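Local coordinates for protein nidogen-1 (Mus musculus, PDB 1GL4) that binds laminin, collagen IV and perlecan in basement membranes, probably linking them, the fragment here being an EGF-like module followed by the G2 beta-barrel, at residues Val69-Thr74 / Ser92-Thr97; Gly99-Pro104 / Val174-Tyr179; Leu191-Ser196 / Pro246-Leu251. All coordinates share one frame; numbering follows the deposited sequence.

Interaction 1: Val69-Thr74 / Ser92-Thr97; sequences VVFENT and STIPET
Thr74 and Thr93 supply the one hydrogen bond between Val69-Thr74 and Ser92-Thr97: Thr74 OG1 donates to Thr93 O over 3.0 Å. The C=O...donor angle is 148° and the hydroxyl is tilted moderately from the carbonyl plane. OG1 of Thr74 lies anti to its own carbonyl carbon (chi1 -69°) and CG2 anti to the backbone N, which parts the two branches: the hydroxyl takes the Thr93 carbonyl, while the CG2 methyl lies 3.3 Å from Ser92 O. Ser92 lies near Arg268 and His77, which are involved in perlecan binding.

The apolar contacts follow along the strand. Ile94 reaches in with its CD1 end, which sits over one face of the Phe71 ring in a CH-pi contact, 4.3 Å from the ring centroid and offset toward the rim. The same methyl reaches Thr74 CG2 at 4.0 Å, wedged between ring and threonine. Pro95 approaches the ring obliquely, its CD 4.3 Å from Phe71 CD2, and its CG meets Val69 CG1. At the Val69 end, both methyls of Val69 pack against Thr97, whose OG1 is 3.5 Å from Val69 CG1.

The segments run in nearly opposite directions (173° between them) but share no backbone-to-backbone hydrogen bond, since the chain leaves strand 86-92 at Ser92 and leads into helix 96-99. Strand 49-62 pairs with Val69-Thr74, and Phe71 and Thr74 both pack on Val56 there. Arg265 O receives the Ser92 hydroxyl, and Tyr260 OH bonds Ile94 O, tying the connection to strand 248-261 of the G2 barrel and to Arg265, just before strand 266-276.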
loop_
_atom_site.group_PDB
_atom_site.type_symbol
_atom_site.label_atom_id
_atom_site.label_comp_id
_atom_site.label_asym_id
_atom_site.label_seq_id
_atom_site.Cartn_x
_atom_site.Cartn_y
_atom_site.Cartn_z
ATOM N N VAL A 69 2.492 -24.919 1.037
ATOM C CA VAL A 69 2.384 -24.327 2.363
ATOM C C VAL A 69 0.985 -23.716 2.334
ATOM O O VAL A 69 0.638 -22.992 1.399
ATOM C CB VAL A 69 3.423 -23.211 2.583
ATOM C CG1 VAL A 69 3.190 -22.533 3.935
ATOM C CG2 VAL A 69 4.832 -23.797 2.514
ATOM N N VAL A 70 0.183 -24.020 3.344
ATOM C CA VAL A 70 -1.180 -23.520 3.399
ATOM C C VAL A 70 -1.434 -22.680 4.636
ATOM O O VAL A 70 -1.057 -23.060 5.742
ATOM C CB VAL A 70 -2.195 -24.694 3.388
ATOM C CG1 VAL A 70 -3.623 -24.162 3.408
ATOM C CG2 VAL A 70 -1.971 -25.561 2.158
ATOM N N PHE A 71 -2.054 -21.524 4.448
ATOM C CA PHE A 71 -2.382 -20.678 5.579
ATOM C C PHE A 71 -3.712 -19.979 5.344
ATOM O O PHE A 71 -4.026 -19.558 4.233
ATOM C CB PHE A 71 -1.255 -19.675 5.867
ATOM C CG PHE A 71 -0.872 -18.815 4.695
ATOM C CD1 PHE A 71 -1.547 -17.628 4.433
ATOM C CD2 PHE A 71 0.187 -19.179 3.870
ATOM C CE1 PHE A 71 -1.171 -16.811 3.367
ATOM C CE2 PHE A 71 0.571 -18.370 2.798
ATOM C CZ PHE A 71 -0.111 -17.182 2.548
ATOM N N GLU A 72 -4.508 -19.903 6.398
ATOM C CA GLU A 72 -5.812 -19.269 6.331
ATOM C C GLU A 72 -5.985 -18.392 7.563
ATOM O O GLU A 72 -5.331 -18.607 8.586
ATOM C CB GLU A 72 -6.904 -20.342 6.269
ATOM C CG GLU A 72 -6.804 -21.224 5.023
ATOM C CD GLU A 72 -7.545 -22.543 5.161
ATOM O OE1 GLU A 72 -7.239 -23.298 6.108
ATOM O OE2 GLU A 72 -8.425 -22.827 4.319
ATOM N N ASN A 73 -6.846 -17.391 7.451
ATOM C CA ASN A 73 -7.117 -16.476 8.552
ATOM C C ASN A 73 -5.939 -15.569 8.916
ATOM O O ASN A 73 -5.856 -15.077 10.041
ATOM C CB ASN A 73 -7.566 -17.260 9.790
ATOM C CG ASN A 73 -8.092 -16.357 10.887
ATOM O OD1 ASN A 73 -9.061 -15.619 10.687
ATOM N ND2 ASN A 73 -7.457 -16.407 12.052
ATOM N N THR A 74 -5.025 -15.358 7.974
ATOM C CA THR A 74 -3.888 -14.469 8.203
ATOM C C THR A 74 -4.415 -13.040 8.035
ATOM O O THR A 74 -5.242 -12.788 7.155
ATOM C CB THR A 74 -2.761 -14.723 7.181
ATOM O OG1 THR A 74 -2.173 -16.005 7.432
ATOM C CG2 THR A 74 -1.679 -13.645 7.286
ATOM N N SER A 92 0.552 -10.525 8.895
ATOM C CA SER A 92 1.128 -11.393 9.910
ATOM C C SER A 92 0.441 -12.680 10.252
ATOM O O SER A 92 -0.780 -12.772 10.334
ATOM C CB SER A 92 1.388 -10.647 11.205
ATOM O OG SER A 92 2.051 -11.528 12.101
ATOM N N THR A 93 1.320 -13.630 10.541
ATOM C CA THR A 93 1.063 -15.013 10.847
ATOM C C THR A 93 1.346 -15.574 9.468
ATOM O O THR A 93 0.484 -16.141 8.806
ATOM C CB THR A 93 -0.385 -15.314 11.293
ATOM O OG1 THR A 93 -1.312 -14.913 10.276
ATOM C CG2 THR A 93 -0.686 -14.596 12.611
ATOM N N ILE A 94 2.570 -15.312 9.019
ATOM C CA ILE A 94 3.068 -15.800 7.741
ATOM C C ILE A 94 4.216 -16.724 8.131
ATOM O O ILE A 94 5.187 -16.282 8.743
ATOM C CB ILE A 94 3.609 -14.653 6.849
ATOM C CG1 ILE A 94 2.447 -13.869 6.223
ATOM C CG2 ILE A 94 4.495 -15.227 5.752
ATOM C CD1 ILE A 94 1.629 -14.663 5.207
ATOM N N PRO A 95 4.106 -18.021 7.793
ATOM C CA PRO A 95 5.102 -19.061 8.087
ATOM C C PRO A 95 6.480 -18.776 7.503
ATOM O O PRO A 95 6.589 -18.263 6.392
ATOM C CB PRO A 95 4.485 -20.317 7.469
ATOM C CG PRO A 95 3.014 -20.027 7.471
ATOM C CD PRO A 95 2.972 -18.590 7.047
ATOM N N GLU A 96 7.524 -19.126 8.254
ATOM C CA GLU A 96 8.901 -18.924 7.814
ATOM C C GLU A 96 9.169 -19.731 6.549
ATOM O O GLU A 96 10.082 -19.426 5.782
ATOM C CB GLU A 96 9.889 -19.371 8.895
ATOM C CG GLU A 96 9.295 -19.517 10.287
ATOM C CD GLU A 96 8.275 -20.641 10.372
ATOM O OE1 GLU A 96 8.618 -21.784 9.997
ATOM O OE2 GLU A 96 7.133 -20.381 10.815
ATOM N N THR A 97 8.373 -20.772 6.345
ATOM C CA THR A 97 8.513 -21.636 5.180
ATOM C C THR A 97 8.143 -20.941 3.871
ATOM O O THR A 97 8.448 -21.445 2.790
ATOM C CB THR A 97 7.629 -22.891 5.319
ATOM O OG1 THR A 97 6.284 -22.495 5.612
ATOM C CG2 THR A 97 8.149 -23.791 6.436
#

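Interaction 2: Gly99-Pro104 / Val174-Tyr179; sequences GYSLLP and VPQIPY
Two loops of the nidogen G2 barrel meet here, Gly99-Pro104 between helices 96-99 and 107-115 and Val174-Tyr179 before strand 182-195, with Ser101 and Ile177 closest at the middle. Ile177 N donates to Ser101 OG over 3.0 Å with an N-H...O angle of 159°. The serine hydroxyl, anti to its carbonyl carbon (chi1 -68°), is thereby fixed on the backbone of the opposing loop. A water extends the polar link, donating 2.7 Å to Ser101 O and also donating to Pro175 O.

Gly99-Pro104 has helical backbone angles from Tyr100 onward without the regular bonding of a helix. Its turn is closed by Leu103 N donating to Tyr100 O, and Ile177 packs over that carbonyl with CD1 3.4 Å from Tyr100 O. Beyond it, CD1 meets Pro104 CG tip to tip at 3.5 Å, while CG2 lies against Tyr100 CB. An alanine in place of Ile177 would probably open a gap between Tyr100 and Pro104, taking the methyl from the proline ring but sparing the backbone N-H bond to Ser101.

Farther along, Tyr179 CA lies over one face of the Tyr100 ring, 4.2 Å from its centroid in a CH-pi contact. The two tyrosine rings are offset with little overlap, with centroids 5.7 Å apart and planes at 29°. Tyr260 meets Tyr100 edge-to-face. At the Val174 end, Val174 CG2 touches Ser101 CB at 4.1 Å, and both residues pack on strand 49-62, Val174 against Ile60 and Ser101 against Val62.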
loop_
_atom_site.group_PDB
_atom_site.type_symbol
_atom_site.label_atom_id
_atom_site.label_comp_id
_atom_site.label_asym_id
_atom_site.label_seq_id
_atom_site.Cartn_x
_atom_site.Cartn_y
_atom_site.Cartn_z
ATOM N N GLY A 99 7.632 -17.087 4.043
ATOM C CA GLY A 99 7.930 -15.680 4.258
ATOM C C GLY A 99 9.005 -15.053 3.388
ATOM O O GLY A 99 8.789 -13.997 2.795
ATOM N N TYR A 100 10.172 -15.682 3.311
ATOM C CA TYR A 100 11.242 -15.123 2.502
ATOM C C TYR A 100 10.950 -15.211 1.005
ATOM O O TYR A 100 11.300 -14.308 0.251
ATOM C CB TYR A 100 12.572 -15.810 2.831
ATOM C CG TYR A 100 12.988 -15.653 4.280
ATOM C CD1 TYR A 100 12.692 -16.637 5.224
ATOM C CD2 TYR A 100 13.655 -14.503 4.712
ATOM C CE1 TYR A 100 13.049 -16.482 6.561
ATOM C CE2 TYR A 100 14.015 -14.337 6.045
ATOM C CZ TYR A 100 13.711 -15.332 6.964
ATOM O OH TYR A 100 14.074 -15.179 8.280
ATOM N N SER A 101 10.285 -16.280 0.576
ATOM C CA SER A 101 9.973 -16.439 -0.842
ATOM C C SER A 101 8.884 -15.501 -1.368
ATOM O O SER A 101 8.701 -15.392 -2.576
ATOM C CB SER A 101 9.597 -17.895 -1.143
ATOM O OG SER A 101 10.732 -18.735 -0.987
ATOM N N LEU A 102 8.163 -14.833 -0.471
ATOM C CA LEU A 102 7.118 -13.893 -0.884
ATOM C C LEU A 102 7.657 -12.457 -0.940
ATOM O O LEU A 102 6.960 -11.534 -1.376
ATOM C CB LEU A 102 5.934 -13.945 0.089
ATOM C CG LEU A 102 5.181 -15.274 0.231
ATOM C CD1 LEU A 102 4.127 -15.143 1.317
ATOM C CD2 LEU A 102 4.544 -15.655 -1.094
ATOM N N LEU A 103 8.904 -12.273 -0.510
ATOM C CA LEU A 103 9.518 -10.943 -0.488
ATOM C C LEU A 103 9.454 -10.133 -1.781
ATOM O O LEU A 103 9.266 -8.917 -1.744
ATOM C CB LEU A 103 10.977 -11.040 -0.021
ATOM C CG LEU A 103 11.171 -11.211 1.494
ATOM C CD1 LEU A 103 12.641 -11.432 1.815
ATOM C CD2 LEU A 103 10.644 -9.971 2.216
ATOM N N PRO A 104 9.615 -10.782 -2.945
ATOM C CA PRO A 104 9.560 -10.015 -4.195
ATOM C C PRO A 104 8.157 -9.536 -4.577
ATOM O O PRO A 104 8.010 -8.665 -5.431
ATOM C CB PRO A 104 10.102 -11.001 -5.238
ATOM C CG PRO A 104 10.914 -11.979 -4.429
ATOM C CD PRO A 104 10.072 -12.157 -3.194
ATOM N N VAL A 174 6.002 -20.395 -6.479
ATOM C CA VAL A 174 6.996 -19.321 -6.505
ATOM C C VAL A 174 8.377 -19.928 -6.280
ATOM O O VAL A 174 8.505 -20.971 -5.630
ATOM C CB VAL A 174 6.750 -18.262 -5.398
ATOM C CG1 VAL A 174 5.383 -17.595 -5.599
ATOM C CG2 VAL A 174 6.838 -18.910 -4.021
ATOM N N PRO A 175 9.428 -19.293 -6.827
ATOM C CA PRO A 175 10.797 -19.796 -6.663
ATOM C C PRO A 175 11.208 -19.690 -5.190
ATOM O O PRO A 175 10.690 -18.849 -4.451
ATOM C CB PRO A 175 11.628 -18.859 -7.545
ATOM C CG PRO A 175 10.634 -18.286 -8.526
ATOM C CD PRO A 175 9.402 -18.094 -7.683
ATOM N N GLN A 176 12.138 -20.535 -4.765
ATOM C CA GLN A 176 12.590 -20.508 -3.378
ATOM C C GLN A 176 13.669 -19.464 -3.128
ATOM O O GLN A 176 14.630 -19.349 -3.892
ATOM C CB GLN A 176 13.132 -21.872 -2.971
ATOM C CG GLN A 176 13.600 -21.939 -1.528
ATOM C CD GLN A 176 14.210 -23.279 -1.194
ATOM O OE1 GLN A 176 15.282 -23.631 -1.694
ATOM N NE2 GLN A 176 13.526 -24.045 -0.356
ATOM N N ILE A 177 13.495 -18.704 -2.053
ATOM C CA ILE A 177 14.465 -17.698 -1.646
ATOM C C ILE A 177 15.079 -18.229 -0.352
ATOM O O ILE A 177 14.359 -18.672 0.545
ATOM C CB ILE A 177 13.782 -16.327 -1.421
ATOM C CG1 ILE A 177 13.488 -15.692 -2.780
ATOM C CG2 ILE A 177 14.670 -15.416 -0.585
ATOM C CD1 ILE A 177 12.969 -14.302 -2.714
ATOM N N PRO A 178 16.418 -18.220 -0.250
ATOM C CA PRO A 178 17.126 -18.710 0.940
ATOM C C PRO A 178 16.658 -18.081 2.250
ATOM O O PRO A 178 16.374 -16.892 2.305
ATOM C CB PRO A 178 18.587 -18.361 0.646
ATOM C CG PRO A 178 18.657 -18.436 -0.858
ATOM C CD PRO A 178 17.373 -17.739 -1.266
ATOM N N TYR A 179 16.582 -18.891 3.300
ATOM C CA TYR A 179 16.183 -18.399 4.614
ATOM C C TYR A 179 17.158 -17.302 5.046
ATOM O O TYR A 179 18.379 -17.475 4.961
ATOM C CB TYR A 179 16.218 -19.539 5.646
ATOM C CG TYR A 179 14.962 -20.386 5.734
ATOM C CD1 TYR A 179 14.113 -20.545 4.635
ATOM C CD2 TYR A 179 14.639 -21.057 6.915
ATOM C CE1 TYR A 179 12.974 -21.355 4.710
ATOM C CE2 TYR A 179 13.507 -21.869 7.000
ATOM C CZ TYR A 179 12.679 -22.014 5.895
ATOM O OH TYR A 179 11.566 -22.818 5.979
HETATM O O HOH W 1 10.170 -16.100 -4.769
#

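Interaction 3: Leu191-Ser196 / Pro246-Leu251; sequences LYHYSS and PSTQQL
Tyr192 and Gln249 form a hydrogen-bonded antiparallel pair: Tyr192 N reaches Gln249 O at 2.9 Å, almost straight at 178°, and Gln249 N returns a bond to Tyr192 O. Tyr194 N adds a third bond, 2.9 Å to Ser247 O, with the donor standing above the carbonyl plane.

In the non-hydrogen-bonded pair next to it, His193 and Thr248 run alongside each other in the same direction. Thr248 OG1 comes in at the imidazole edge, 3.3 Å from His193 ND1, in a weak hydrogen bond whose donor could be either. On the same face, Leu191 CD2 packs on Gln250 CB at 3.8 Å.

The other face carries the phenol of Tyr192, which crosses obliquely to Leu251. Its CE1 is 3.8 Å from both Leu251 CB and CD2, and its OH bonds the Glu190 carboxylate. The Tyr194 ring leads away from Pro246-Leu251, with CG anti to the backbone N (chi1 167°), its CB 3.5 Å from Pro246 O and its hydroxyl bonded to Glu235.

The two strands approach to 4.8 Å with their directions 155° apart. Strand 198-210 flanks 191-195 on its far side, while strand 266-276 borders 248-251, as consecutive members of the G2 barrel wall. Trp114 of helix 107-115 stacks on the Tyr192 ring, and Gln249 NE2 bonds Lys124 O in the loop before helix 126-130.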
loop_
_atom_site.group_PDB
_atom_site.type_symbol
_atom_site.label_atom_id
_atom_site.label_comp_id
_atom_site.label_asym_id
_atom_site.label_seq_id
_atom_site.Cartn_x
_atom_site.Cartn_y
_atom_site.Cartn_z
ATOM N N LEU A 191 1.982 1.253 -16.662
ATOM C CA LEU A 191 0.900 1.867 -17.422
ATOM C C LEU A 191 -0.417 1.138 -17.164
ATOM O O LEU A 191 -0.496 -0.088 -17.272
ATOM C CB LEU A 191 1.220 1.858 -18.918
ATOM C CG LEU A 191 2.460 2.669 -19.320
ATOM C CD1 LEU A 191 2.650 2.612 -20.833
ATOM C CD2 LEU A 191 2.303 4.111 -18.860
ATOM N N TYR A 192 -1.441 1.907 -16.810
ATOM C CA TYR A 192 -2.762 1.363 -16.531
ATOM C C TYR A 192 -3.721 1.828 -17.626
ATOM O O TYR A 192 -3.999 3.023 -17.750
ATOM C CB TYR A 192 -3.251 1.832 -15.150
ATOM C CG TYR A 192 -2.543 1.148 -13.989
ATOM C CD1 TYR A 192 -1.202 1.415 -13.703
ATOM C CD2 TYR A 192 -3.201 0.193 -13.217
ATOM C CE1 TYR A 192 -0.524 0.733 -12.667
ATOM C CE2 TYR A 192 -2.539 -0.497 -12.186
ATOM C CZ TYR A 192 -1.202 -0.223 -11.919
ATOM O OH TYR A 192 -0.547 -0.916 -10.916
ATOM N N HIS A 193 -4.215 0.871 -18.411
ATOM C CA HIS A 193 -5.132 1.139 -19.522
ATOM C C HIS A 193 -6.602 0.995 -19.117
ATOM O O HIS A 193 -7.002 -0.024 -18.552
ATOM C CB HIS A 193 -4.822 0.183 -20.680
ATOM C CG HIS A 193 -3.392 0.221 -21.124
ATOM N ND1 HIS A 193 -2.870 1.258 -21.869
ATOM C CD2 HIS A 193 -2.358 -0.618 -20.871
ATOM C CE1 HIS A 193 -1.577 1.059 -22.052
ATOM N NE2 HIS A 193 -1.240 -0.072 -21.456
ATOM N N TYR A 194 -7.398 2.019 -19.423
ATOM C CA TYR A 194 -8.825 2.028 -19.090
ATOM C C TYR A 194 -9.723 1.876 -20.317
ATOM O O TYR A 194 -9.453 2.456 -21.371
ATOM C CB TYR A 194 -9.201 3.335 -18.379
ATOM C CG TYR A 194 -10.699 3.553 -18.274
ATOM C CD1 TYR A 194 -11.455 2.896 -17.301
ATOM C CD2 TYR A 194 -11.374 4.356 -19.201
ATOM C CE1 TYR A 194 -12.841 3.025 -17.255
ATOM C CE2 TYR A 194 -12.766 4.489 -19.166
ATOM C CZ TYR A 194 -13.491 3.819 -18.193
ATOM O OH TYR A 194 -14.866 3.915 -18.167
ATOM N N SER A 195 -10.802 1.108 -20.156
ATOM C CA SER A 195 -11.775 0.879 -21.220
ATOM C C SER A 195 -13.062 0.248 -20.677
ATOM O O SER A 195 -13.056 -0.878 -20.177
ATOM C CB SER A 195 -11.182 -0.026 -22.307
ATOM O OG SER A 195 -12.163 -0.353 -23.277
ATOM N N SER A 196 -14.161 0.990 -20.780
ATOM C CA SER A 196 -15.470 0.534 -20.323
ATOM C C SER A 196 -15.497 -0.216 -18.991
ATOM O O SER A 196 -15.896 -1.382 -18.924
ATOM C CB SER A 196 -16.132 -0.315 -21.414
ATOM O OG SER A 196 -16.533 0.504 -22.505
ATOM N N PRO A 246 -9.121 9.085 -18.681
ATOM C CA PRO A 246 -8.035 8.941 -19.654
ATOM C C PRO A 246 -7.915 7.481 -20.074
ATOM O O PRO A 246 -8.134 6.580 -19.260
ATOM C CB PRO A 246 -6.808 9.421 -18.878
ATOM C CG PRO A 246 -7.387 10.408 -17.907
ATOM C CD PRO A 246 -8.630 9.699 -17.436
ATOM N N SER A 247 -7.580 7.245 -21.339
ATOM C CA SER A 247 -7.441 5.881 -21.830
ATOM C C SER A 247 -6.195 5.211 -21.249
ATOM O O SER A 247 -6.132 3.986 -21.150
ATOM C CB SER A 247 -7.398 5.867 -23.364
ATOM O OG SER A 247 -6.505 6.845 -23.865
ATOM N N THR A 248 -5.215 6.020 -20.856
ATOM C CA THR A 248 -3.978 5.508 -20.273
ATOM C C THR A 248 -3.440 6.459 -19.202
ATOM O O THR A 248 -3.357 7.667 -19.425
ATOM C CB THR A 248 -2.875 5.333 -21.338
ATOM O OG1 THR A 248 -3.351 4.488 -22.391
ATOM C CG2 THR A 248 -1.631 4.699 -20.714
ATOM N N GLN A 249 -3.087 5.911 -18.040
ATOM C CA GLN A 249 -2.520 6.706 -16.950
ATOM C C GLN A 249 -1.219 6.039 -16.499
ATOM O O GLN A 249 -1.090 4.819 -16.550
ATOM C CB GLN A 249 -3.502 6.802 -15.773
ATOM C CG GLN A 249 -4.829 7.491 -16.125
ATOM C CD GLN A 249 -5.765 7.630 -14.937
ATOM O OE1 GLN A 249 -6.909 8.070 -15.079
ATOM N NE2 GLN A 249 -5.286 7.259 -13.759
ATOM N N GLN A 250 -0.255 6.837 -16.060
ATOM C CA GLN A 250 1.024 6.283 -15.630
ATOM C C GLN A 250 1.245 6.348 -14.128
ATOM O O GLN A 250 1.122 7.411 -13.517
ATOM C CB GLN A 250 2.173 6.999 -16.347
ATOM C CG GLN A 250 3.558 6.596 -15.863
ATOM C CD GLN A 250 4.666 7.345 -16.584
ATOM O OE1 GLN A 250 5.627 7.796 -15.966
ATOM N NE2 GLN A 250 4.534 7.474 -17.897
ATOM N N LEU A 251 1.564 5.199 -13.537
ATOM C CA LEU A 251 1.833 5.128 -12.106
ATOM C C LEU A 251 3.349 5.125 -11.917
ATOM O O LEU A 251 4.049 4.270 -12.472
ATOM C CB LEU A 251 1.243 3.848 -11.496
ATOM C CG LEU A 251 1.362 3.704 -9.970
ATOM C CD1 LEU A 251 0.327 4.600 -9.301
ATOM C CD2 LEU A 251 1.132 2.244 -9.544
#

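How the interactions relate
Interactions 1 and 2 lie about 13 Å apart between centres and touch: Tyr179 OH packs 3.4 Å from Thr97 CA, and Ile94 CG2 lies against Gly99. Both rest on strand 49-62, and helix 96-99 links them along the chain. Interaction 3 lies on the opposite side of the chain's centre from interaction 1, about 34 Å between centres. All three are partly buried, mixing buried and exposed residues. Their chemistry differs with place: interaction 3 is held mainly by backbone bonds between neighbouring barrel strands, whereas the other two, where connections pack at the barrel, use a single threonine or serine hydroxyl bond amid apolar packing, with a water bridge in interaction 2.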